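Local coordinates for genome packaging NTPase B204 (Sulfolobus turreted icosahedral virus 2, PDB 4KFR), which probably binds and hydrolyses nucleoside triphosphates to power the packaging of viral DNA into the capsid, at residues Val7-Arg12 / Ile134-Arg139; Ser15-Leu20 / Ile155-Arg160; Gly54-Ser59 / Val70-Ala75. All coordinates share one frame; numbering follows the deposited sequence.

Interaction 1. Residues Val7-Arg12 / Ile134-Arg139; sequences VVLVGR and ILSTQR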
loop_
_atom_site.group_PDB
_atom_site.type_symbol
_atom_site.label_atom_id
_atom_site.label_comp_id
_atom_site.label_asym_id
_atom_site.label_seq_id
_atom_site.Cartn_x
_atom_site.Cartn_y
_atom_site.Cartn_z
ATOM N N VAL A 7 -4.424 -3.408 -0.615
ATOM C CA VAL A 7 -3.460 -4.264 0.068
ATOM C C VAL A 7 -2.687 -3.403 1.052
ATOM O O VAL A 7 -2.256 -2.299 0.718
ATOM C CB VAL A 7 -2.455 -4.901 -0.914
ATOM C CG1 VAL A 7 -1.390 -5.727 -0.154
ATOM C CG2 VAL A 7 -3.188 -5.762 -1.946
ATOM N N VAL A 8 -2.542 -3.901 2.270
ATOM C CA VAL A 8 -1.791 -3.202 3.306
ATOM C C VAL A 8 -0.574 -4.052 3.658
ATOM O O VAL A 8 -0.705 -5.257 3.888
ATOM C CB VAL A 8 -2.657 -2.990 4.561
ATOM C CG1 VAL A 8 -1.934 -2.139 5.584
ATOM C CG2 VAL A 8 -3.999 -2.363 4.184
ATOM N N LEU A 9 0.607 -3.436 3.670
ATOM C CA LEU A 9 1.832 -4.117 4.103
ATOM C C LEU A 9 2.300 -3.526 5.434
ATOM O O LEU A 9 2.430 -2.306 5.559
ATOM C CB LEU A 9 2.955 -3.952 3.073
ATOM C CG LEU A 9 2.725 -4.062 1.570
ATOM C CD1 LEU A 9 4.072 -3.908 0.851
ATOM C CD2 LEU A 9 2.076 -5.386 1.181
ATOM N N VAL A 10 2.556 -4.379 6.423
ATOM C CA VAL A 10 2.913 -3.901 7.767
ATOM C C VAL A 10 4.169 -4.577 8.311
ATOM O O VAL A 10 4.266 -5.806 8.343
ATOM C CB VAL A 10 1.774 -4.137 8.822
ATOM C CG1 VAL A 10 2.090 -3.398 10.117
ATOM C CG2 VAL A 10 0.410 -3.713 8.287
ATOM N N GLY A 11 5.117 -3.770 8.777
ATOM C CA GLY A 11 6.343 -4.302 9.346
ATOM C C GLY A 11 7.384 -3.232 9.603
ATOM O O GLY A 11 7.489 -2.262 8.852
ATOM N N ARG A 12 8.151 -3.404 10.674
ATOM C CA ARG A 12 9.211 -2.449 11.015
ATOM C C ARG A 12 10.242 -2.337 9.899
ATOM O O ARG A 12 10.321 -3.211 9.036
ATOM C CB ARG A 12 9.917 -2.891 12.294
ATOM C CG ARG A 12 10.650 -4.217 12.159
ATOM C CD ARG A 12 11.169 -4.698 13.523
ATOM N NE ARG A 12 11.985 -5.909 13.406
ATOM C CZ ARG A 12 12.418 -6.628 14.443
ATOM N NH1 ARG A 12 12.109 -6.266 15.688
ATOM N NH2 ARG A 12 13.156 -7.716 14.237
ATOM N N ILE A 134 -1.755 -0.082 -2.686
ATOM C CA ILE A 134 -0.817 -0.765 -1.814
ATOM C C ILE A 134 -0.318 0.255 -0.786
ATOM O O ILE A 134 0.412 1.187 -1.117
ATOM C CB ILE A 134 0.356 -1.395 -2.593
ATOM C CG1 ILE A 134 -0.173 -2.382 -3.643
ATOM C CG2 ILE A 134 1.306 -2.091 -1.639
ATOM C CD1 ILE A 134 0.930 -3.067 -4.484
ATOM N N LEU A 135 -0.752 0.083 0.456
ATOM C CA LEU A 135 -0.377 0.969 1.551
ATOM C C LEU A 135 0.653 0.285 2.436
ATOM O O LEU A 135 0.350 -0.696 3.111
ATOM C CB LEU A 135 -1.603 1.328 2.390
ATOM C CG LEU A 135 -2.808 1.845 1.591
ATOM C CD1 LEU A 135 -4.035 2.024 2.487
ATOM C CD2 LEU A 135 -2.474 3.143 0.855
ATOM N N SER A 136 1.872 0.808 2.443
ATOM C CA SER A 136 2.938 0.214 3.243
ATOM C C SER A 136 3.097 1.022 4.521
ATOM O O SER A 136 3.025 2.242 4.480
ATOM C CB SER A 136 4.255 0.198 2.448
ATOM O OG SER A 136 5.227 -0.619 3.077
ATOM N N THR A 137 3.299 0.353 5.654
ATOM C CA THR A 137 3.527 1.071 6.912
ATOM C C THR A 137 4.389 0.279 7.897
ATOM O O THR A 137 4.538 -0.935 7.765
ATOM C CB THR A 137 2.189 1.510 7.582
ATOM O OG1 THR A 137 2.437 2.598 8.487
ATOM C CG2 THR A 137 1.536 0.349 8.325
ATOM N N GLN A 138 4.960 0.966 8.885
ATOM C CA GLN A 138 5.894 0.325 9.816
ATOM C C GLN A 138 5.208 -0.342 10.992
ATOM O O GLN A 138 5.553 -1.455 11.371
ATOM C CB GLN A 138 6.923 1.336 10.340
ATOM C CG GLN A 138 7.910 1.791 9.293
ATOM C CD GLN A 138 8.730 2.984 9.756
ATOM O OE1 GLN A 138 9.370 2.945 10.812
ATOM N NE2 GLN A 138 8.692 4.062 8.980
ATOM N N ARG A 139 4.239 0.357 11.573
ATOM C CA ARG A 139 3.546 -0.114 12.762
ATOM C C ARG A 139 2.058 -0.207 12.465
ATOM O O ARG A 139 1.474 0.727 11.913
ATOM C CB ARG A 139 3.781 0.857 13.917
ATOM C CG ARG A 139 5.226 0.862 14.419
ATOM C CD ARG A 139 5.556 2.162 15.139
ATOM N NE ARG A 139 5.494 3.309 14.232
ATOM C CZ ARG A 139 6.545 3.823 13.597
ATOM N NH1 ARG A 139 7.752 3.301 13.774
ATOM N NH2 ARG A 139 6.388 4.865 12.786
#
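Leu9 leans across Ser136 and Ile134 where strands 7-10 and 134-137 run parallel, 15° apart. Leu9 CB lies 4.0 Å from Ser136 OG. The chi1 of -42° sets CG beside the backbone N and so turns the chain back toward the start of the strand, where Leu9 CG comes 4.0 Å from CG2 of Ile134. At the tip, Leu9 CD1 touches both Ile134 CG2 and Ser136 OG, 4.1 Å from each. Phe25 of helix 17-31 packs against Val7, Leu9 and Ile134 on this face, and Lys17 of the same helix touches Ser136. Val8, Val10, Leu135 and Thr137 occupy the reverse face; helix 145-150 covers the first three and Leu143 meets Thr137. There Val10 CG1 sits 4.2 Å from the methyl CG2 of Thr137 and also meets the backbone of Arg139, while Thr137 OG1 turns to Glu104. Four backbone bonds join the strands. Leu135 N and Thr137 N give theirs to Val7 O and Leu9 O respectively, at 2.8 Å each; Leu9 N returns one to Leu135 O. The last, from Gly11 N to Thr137 O, is longer at 3.1 Å, carrying the pairing just past the strand ends. Beyond it Gln138 CB touches Gly11 O, and its OE1 accepts a bond from Lys13. Strand 131-137, inserted between the strand entering the probable Walker A loop and strand 98-102, which precedes Glu104, is consistent with the ASCE division of P-loop NTPases.

Interaction 2. Residues Ser15-Leu20 / Ile155-Arg160; sequences SGKSYL and IMFYTR. With SO4 (sulfate ion), chain D.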
loop_
_atom_site.group_PDB
_atom_site.type_symbol
_atom_site.label_atom_id
_atom_site.label_comp_id
_atom_site.label_asym_id
_atom_site.label_seq_id
_atom_site.Cartn_x
_atom_site.Cartn_y
_atom_site.Cartn_z
ATOM N N SER A 15 12.008 -5.056 7.325
ATOM C CA SER A 15 11.196 -6.272 7.293
ATOM C C SER A 15 11.195 -6.896 5.892
ATOM O O SER A 15 10.999 -8.091 5.749
ATOM C CB SER A 15 9.748 -5.979 7.696
ATOM O OG SER A 15 9.617 -5.676 9.074
ATOM N N GLY A 16 11.393 -6.076 4.867
ATOM C CA GLY A 16 11.325 -6.537 3.488
ATOM C C GLY A 16 10.119 -6.053 2.680
ATOM O O GLY A 16 9.780 -6.644 1.645
ATOM N N LYS A 17 9.496 -4.958 3.112
ATOM C CA LYS A 17 8.298 -4.461 2.440
ATOM C C LYS A 17 8.602 -3.975 1.032
ATOM O O LYS A 17 7.904 -4.343 0.093
ATOM C CB LYS A 17 7.601 -3.345 3.242
ATOM C CG LYS A 17 7.137 -3.729 4.649
ATOM C CD LYS A 17 6.318 -2.591 5.324
ATOM C CE LYS A 17 7.139 -1.310 5.576
ATOM N NZ LYS A 17 8.355 -1.512 6.424
ATOM N N SER A 18 9.632 -3.145 0.880
ATOM C CA SER A 18 9.925 -2.562 -0.427
ATOM C C SER A 18 10.401 -3.636 -1.398
ATOM O O SER A 18 10.133 -3.566 -2.595
ATOM C CB SER A 18 10.941 -1.419 -0.328
ATOM O OG SER A 18 12.201 -1.896 0.116
ATOM N N TYR A 19 11.101 -4.632 -0.867
ATOM C CA TYR A 19 11.534 -5.776 -1.661
ATOM C C TYR A 19 10.313 -6.537 -2.180
ATOM O O TYR A 19 10.280 -6.956 -3.330
ATOM C CB TYR A 19 12.431 -6.713 -0.839
ATOM C CG TYR A 19 13.201 -7.690 -1.704
ATOM C CD1 TYR A 19 14.479 -7.378 -2.164
ATOM C CD2 TYR A 19 12.649 -8.912 -2.070
ATOM C CE1 TYR A 19 15.183 -8.250 -2.956
ATOM C CE2 TYR A 19 13.353 -9.798 -2.869
ATOM C CZ TYR A 19 14.620 -9.462 -3.295
ATOM O OH TYR A 19 15.326 -10.331 -4.078
ATOM N N LEU A 20 9.296 -6.683 -1.338
ATOM C CA LEU A 20 8.025 -7.248 -1.797
ATOM C C LEU A 20 7.423 -6.406 -2.921
ATOM O O LEU A 20 7.031 -6.939 -3.961
ATOM C CB LEU A 20 7.041 -7.358 -0.641
ATOM C CG LEU A 20 6.466 -8.739 -0.352
ATOM C CD1 LEU A 20 7.599 -9.698 -0.097
ATOM C CD2 LEU A 20 5.524 -8.696 0.847
ATOM N N ILE A 155 -0.922 -7.928 4.726
ATOM C CA ILE A 155 0.321 -8.668 4.766
ATOM C C ILE A 155 1.157 -8.164 5.923
ATOM O O ILE A 155 1.428 -6.972 6.026
ATOM C CB ILE A 155 1.066 -8.502 3.449
ATOM C CG1 ILE A 155 0.330 -9.291 2.353
ATOM C CG2 ILE A 155 2.520 -8.918 3.591
ATOM C CD1 ILE A 155 0.669 -8.844 0.946
ATOM N N MET A 156 1.567 -9.078 6.792
ATOM C CA MET A 156 2.260 -8.691 8.015
ATOM C C MET A 156 3.570 -9.446 8.173
ATOM O O MET A 156 3.611 -10.666 8.020
ATOM C CB MET A 156 1.364 -8.952 9.236
ATOM C CG MET A 156 0.227 -7.942 9.421
ATOM S SD MET A 156 -1.091 -8.565 10.500
ATOM C CE MET A 156 -1.746 -9.917 9.533
ATOM N N PHE A 157 4.640 -8.719 8.469
ATOM C CA PHE A 157 5.906 -9.344 8.839
ATOM C C PHE A 157 5.972 -9.474 10.364
ATOM O O PHE A 157 5.080 -9.006 11.076
ATOM C CB PHE A 157 7.100 -8.528 8.321
ATOM C CG PHE A 157 7.233 -8.516 6.816
ATOM C CD1 PHE A 157 8.015 -9.456 6.169
ATOM C CD2 PHE A 157 6.582 -7.566 6.056
ATOM C CE1 PHE A 157 8.148 -9.448 4.798
ATOM C CE2 PHE A 157 6.705 -7.558 4.672
ATOM C CZ PHE A 157 7.483 -8.498 4.044
ATOM N N TYR A 158 7.033 -10.109 10.845
ATOM C CA TYR A 158 7.231 -10.382 12.261
ATOM C C TYR A 158 7.115 -9.153 13.155
ATOM O O TYR A 158 7.655 -8.094 12.834
ATOM C CB TYR A 158 8.604 -11.019 12.486
ATOM C CG TYR A 158 9.043 -11.001 13.931
ATOM C CD1 TYR A 158 8.560 -11.940 14.842
ATOM C CD2 TYR A 158 9.937 -10.040 14.397
ATOM C CE1 TYR A 158 8.953 -11.923 16.168
ATOM C CE2 TYR A 158 10.330 -10.012 15.728
ATOM C CZ TYR A 158 9.838 -10.955 16.607
ATOM O OH TYR A 158 10.233 -10.932 17.927
ATOM N N THR A 159 6.412 -9.323 14.276
ATOM C CA THR A 159 6.449 -8.385 15.399
ATOM C C THR A 159 6.057 -9.108 16.686
ATOM O O THR A 159 5.249 -10.038 16.665
ATOM C CB THR A 159 5.519 -7.164 15.192
ATOM O OG1 THR A 159 5.715 -6.215 16.252
ATOM C CG2 THR A 159 4.054 -7.591 15.162
ATOM N N ARG A 160 6.652 -8.696 17.800
ATOM C CA ARG A 160 6.230 -9.172 19.113
ATOM C C ARG A 160 5.757 -8.007 19.982
ATOM O O ARG A 160 5.450 -8.191 21.151
ATOM C CB ARG A 160 7.368 -9.920 19.826
ATOM C CG ARG A 160 7.412 -11.423 19.548
HETATM S S SO4 D . 11.393 -2.474 4.541
HETATM O O1 SO4 D . 11.889 -1.440 5.441
HETATM O O2 SO4 D . 10.296 -3.194 5.185
HETATM O O3 SO4 D . 12.489 -3.399 4.270
HETATM O O4 SO4 D . 10.926 -1.887 3.289
HETATM O O HOH W 1 9.725 -7.625 10.845
#
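The Phe157 ring carries the backbone carbonyl of Ser15 over one face: Ser15 O stands 3.3 Å from ring atom CE1 and equally close to CD1, off-centre toward the rim. Three further groups approach the ring obliquely, namely Gly16 O, Lys17 CG and Leu20 CD2, the last 3.8 Å from Phe157 CZ. Ser15 CB rests 3.7 Å from Phe157 CG at the root of the ring, and Leu20 CD2 also reaches CG2 of Ile155. The phenyl group thus packs against the turn that leads into helix 17-31. That turn fits the strand-loop-helix form and sequence of a P-loop (Walker A), which it probably is, and a sulfate, probably from the crystallisation liquor, sits where a nucleotide phosphate would be expected. Lys17 N points almost straight at sulfate O2, 2.8 Å away, with 165° at the hydrogen. Lys17 bends at chi3 and chi4 (-64° and -58°), curling NZ back to the same O2 at 2.9 Å, while NZ also bonds Gly11 O. Gly16, the N-cap of the helix, gives its N-H to O3 with a weak share to O2. Ser18 N binds O4 at 3.0 Å, and Lys14 N contributes another bond. Away from the anion, Ser15 OG bonds Arg12 O and accepts a 2.6 Å bond from a water, which donates its other hydrogen to Tyr158 O.

Interaction 3. Residues Gly54-Ser59 / Val70-Ala75; sequences GYNATS and VVYDRA
Strands 55-57 and 70-72 pair in parallel at 5.1 Å between axes, splayed by 32°, and two backbone bonds hold them: Val70 N to Tyr55 O at 2.8 Å, nearly straight, and Ala57 N to Val70 O at 3.0 Å, more bent. Val70 is thus gripped through both its N-H and its carbonyl by the residues flanking Asn56. The Asn56 backbone itself forms an inverse gamma turn. Its side chain, with CG anti to the backbone N (chi1 155°), swings over toward Tyr72, and amide and ring planes stand 89° apart. ND2 comes obliquely to the ring, and its 2.9 Å to Tyr72 CE2 is too short for ordinary packing, which makes the exact placing of this amide doubtful. Just before the strand, Gly54 lies close against Val70, whose CG2 is 3.8 Å from Gly54 N. A water donates a 3.0 Å bond to Gly54 O and makes a weak one of 3.5 Å with Tyr72 OH, bridging the two segments. On the face away from Asn56 and Val70, the small Ala57 sets its CB 3.6 Å from Val70 O. Tyr55 turns away from the pair to a cation-pi contact with Lys66. The two strands are the arms of a beta-alpha-beta unit whose linking helix 60-65 touches Ala57 and Val71. Strand 55-57 forms one border of the sheet, whereas strand 68-72 continues inward by backbone bonds to strand 35-40, with helix 80-95 packed on Val71.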
loop_
_atom_site.group_PDB
_atom_site.type_symbol
_atom_site.label_atom_id
_atom_site.label_comp_id
_atom_site.label_asym_id
_atom_site.label_seq_id
_atom_site.Cartn_x
_atom_site.Cartn_y
_atom_site.Cartn_z
ATOM N N GLY A 54 9.680 3.937 -12.934
ATOM C CA GLY A 54 8.789 4.833 -13.645
ATOM C C GLY A 54 9.359 6.210 -13.901
ATOM O O GLY A 54 10.473 6.531 -13.488
ATOM N N TYR A 55 8.579 7.025 -14.600
ATOM C CA TYR A 55 8.958 8.395 -14.878
ATOM C C TYR A 55 9.038 9.209 -13.584
ATOM O O TYR A 55 8.179 9.083 -12.715
ATOM C CB TYR A 55 7.950 9.032 -15.847
ATOM C CG TYR A 55 8.372 10.400 -16.314
ATOM C CD1 TYR A 55 9.231 10.549 -17.399
ATOM C CD2 TYR A 55 7.933 11.543 -15.657
ATOM C CE1 TYR A 55 9.630 11.808 -17.824
ATOM C CE2 TYR A 55 8.332 12.805 -16.071
ATOM C CZ TYR A 55 9.178 12.929 -17.159
ATOM O OH TYR A 55 9.576 14.181 -17.568
ATOM N N ASN A 56 10.077 10.035 -13.463
ATOM C CA ASN A 56 10.228 10.949 -12.330
ATOM C C ASN A 56 9.269 12.140 -12.479
ATOM O O ASN A 56 9.601 13.147 -13.093
ATOM C CB ASN A 56 11.709 11.387 -12.181
ATOM C CG ASN A 56 11.882 12.748 -11.482
ATOM O OD1 ASN A 56 12.470 13.676 -12.043
ATOM N ND2 ASN A 56 11.367 12.869 -10.270
ATOM N N ALA A 57 8.059 12.004 -11.952
ATOM C CA ALA A 57 7.068 13.069 -12.104
ATOM C C ALA A 57 7.480 14.321 -11.329
ATOM O O ALA A 57 7.919 14.231 -10.184
ATOM C CB ALA A 57 5.686 12.588 -11.656
ATOM N N THR A 58 7.362 15.481 -11.965
ATOM C CA THR A 58 7.638 16.755 -11.296
ATOM C C THR A 58 6.372 17.604 -11.146
ATOM O O THR A 58 6.385 18.630 -10.473
ATOM C CB THR A 58 8.699 17.587 -12.053
ATOM O OG1 THR A 58 8.273 17.793 -13.408
ATOM C CG2 THR A 58 10.038 16.871 -12.059
ATOM N N SER A 59 5.290 17.163 -11.781
ATOM C CA SER A 59 4.017 17.874 -11.764
ATOM C C SER A 59 2.869 16.877 -11.636
ATOM O O SER A 59 3.055 15.679 -11.860
ATOM C CB SER A 59 3.852 18.677 -13.050
ATOM O OG SER A 59 3.787 17.816 -14.175
ATOM N N VAL A 70 6.635 7.711 -10.785
ATOM C CA VAL A 70 7.112 7.850 -9.423
ATOM C C VAL A 70 6.910 9.298 -9.020
ATOM O O VAL A 70 7.445 10.209 -9.651
ATOM C CB VAL A 70 8.616 7.506 -9.322
ATOM C CG1 VAL A 70 9.088 7.622 -7.891
ATOM C CG2 VAL A 70 8.875 6.112 -9.879
ATOM N N VAL A 71 6.122 9.503 -7.973
ATOM C CA VAL A 71 5.822 10.830 -7.464
ATOM C C VAL A 71 6.763 11.133 -6.321
ATOM O O VAL A 71 6.865 10.368 -5.373
ATOM C CB VAL A 71 4.383 10.896 -6.901
ATOM C CG1 VAL A 71 4.057 12.302 -6.411
ATOM C CG2 VAL A 71 3.380 10.442 -7.949
ATOM N N TYR A 72 7.445 12.265 -6.406
ATOM C CA TYR A 72 8.333 12.678 -5.333
ATOM C C TYR A 72 7.562 13.561 -4.370
ATOM O O TYR A 72 7.367 14.756 -4.597
ATOM C CB TYR A 72 9.604 13.319 -5.896
ATOM C CG TYR A 72 10.472 12.270 -6.562
ATOM C CD1 TYR A 72 11.652 11.821 -5.971
ATOM C CD2 TYR A 72 10.076 11.680 -7.760
ATOM C CE1 TYR A 72 12.428 10.839 -6.581
ATOM C CE2 TYR A 72 10.833 10.706 -8.367
ATOM C CZ TYR A 72 12.007 10.289 -7.787
ATOM O OH TYR A 72 12.742 9.311 -8.426
ATOM N N ASP A 73 7.091 12.924 -3.305
ATOM C CA ASP A 73 6.123 13.515 -2.397
ATOM C C ASP A 73 6.847 14.069 -1.176
ATOM O O ASP A 73 6.794 13.489 -0.093
ATOM C CB ASP A 73 5.094 12.450 -1.989
ATOM C CG ASP A 73 3.879 13.027 -1.256
ATOM O OD1 ASP A 73 3.961 14.168 -0.756
ATOM O OD2 ASP A 73 2.838 12.324 -1.167
ATOM N N ARG A 74 7.526 15.194 -1.372
ATOM C CA ARG A 74 8.226 15.890 -0.296
ATOM C C ARG A 74 7.970 17.385 -0.420
ATOM O O ARG A 74 7.945 17.919 -1.530
ATOM C CB ARG A 74 9.730 15.617 -0.378
ATOM N N ALA A 75 7.767 18.044 0.721
ATOM C CA ALA A 75 7.521 19.493 0.778
ATOM C C ALA A 75 6.276 19.941 0.005
ATOM O O ALA A 75 6.215 21.068 -0.489
ATOM C CB ALA A 75 8.754 20.272 0.305
HETATM O O HOH W 2 12.075 8.364 -11.701
#

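Overall arrangement
All three contacts belong to one mixed sheet. Interactions 1 and 2 adjoin, centres about 7 Å apart: strand 6-10 pairs with strand 131-137 on one flank and strand 153-156 on the other, then runs on through the probable phosphate-binding loop into helix 17-31. Their segments alternate along the chain, and a probable hydrogen bond between Val8 O and Ile155 N joins them. Interaction 3 is nested inside the chain loops that both close, and its centre lies about 21 Å from that of interaction 1 and 25 Å from that of interaction 2, at the border formed by strand 55-57. The probable nucleotide site therefore lies at the C-terminal end of an inner strand, well away from this edge.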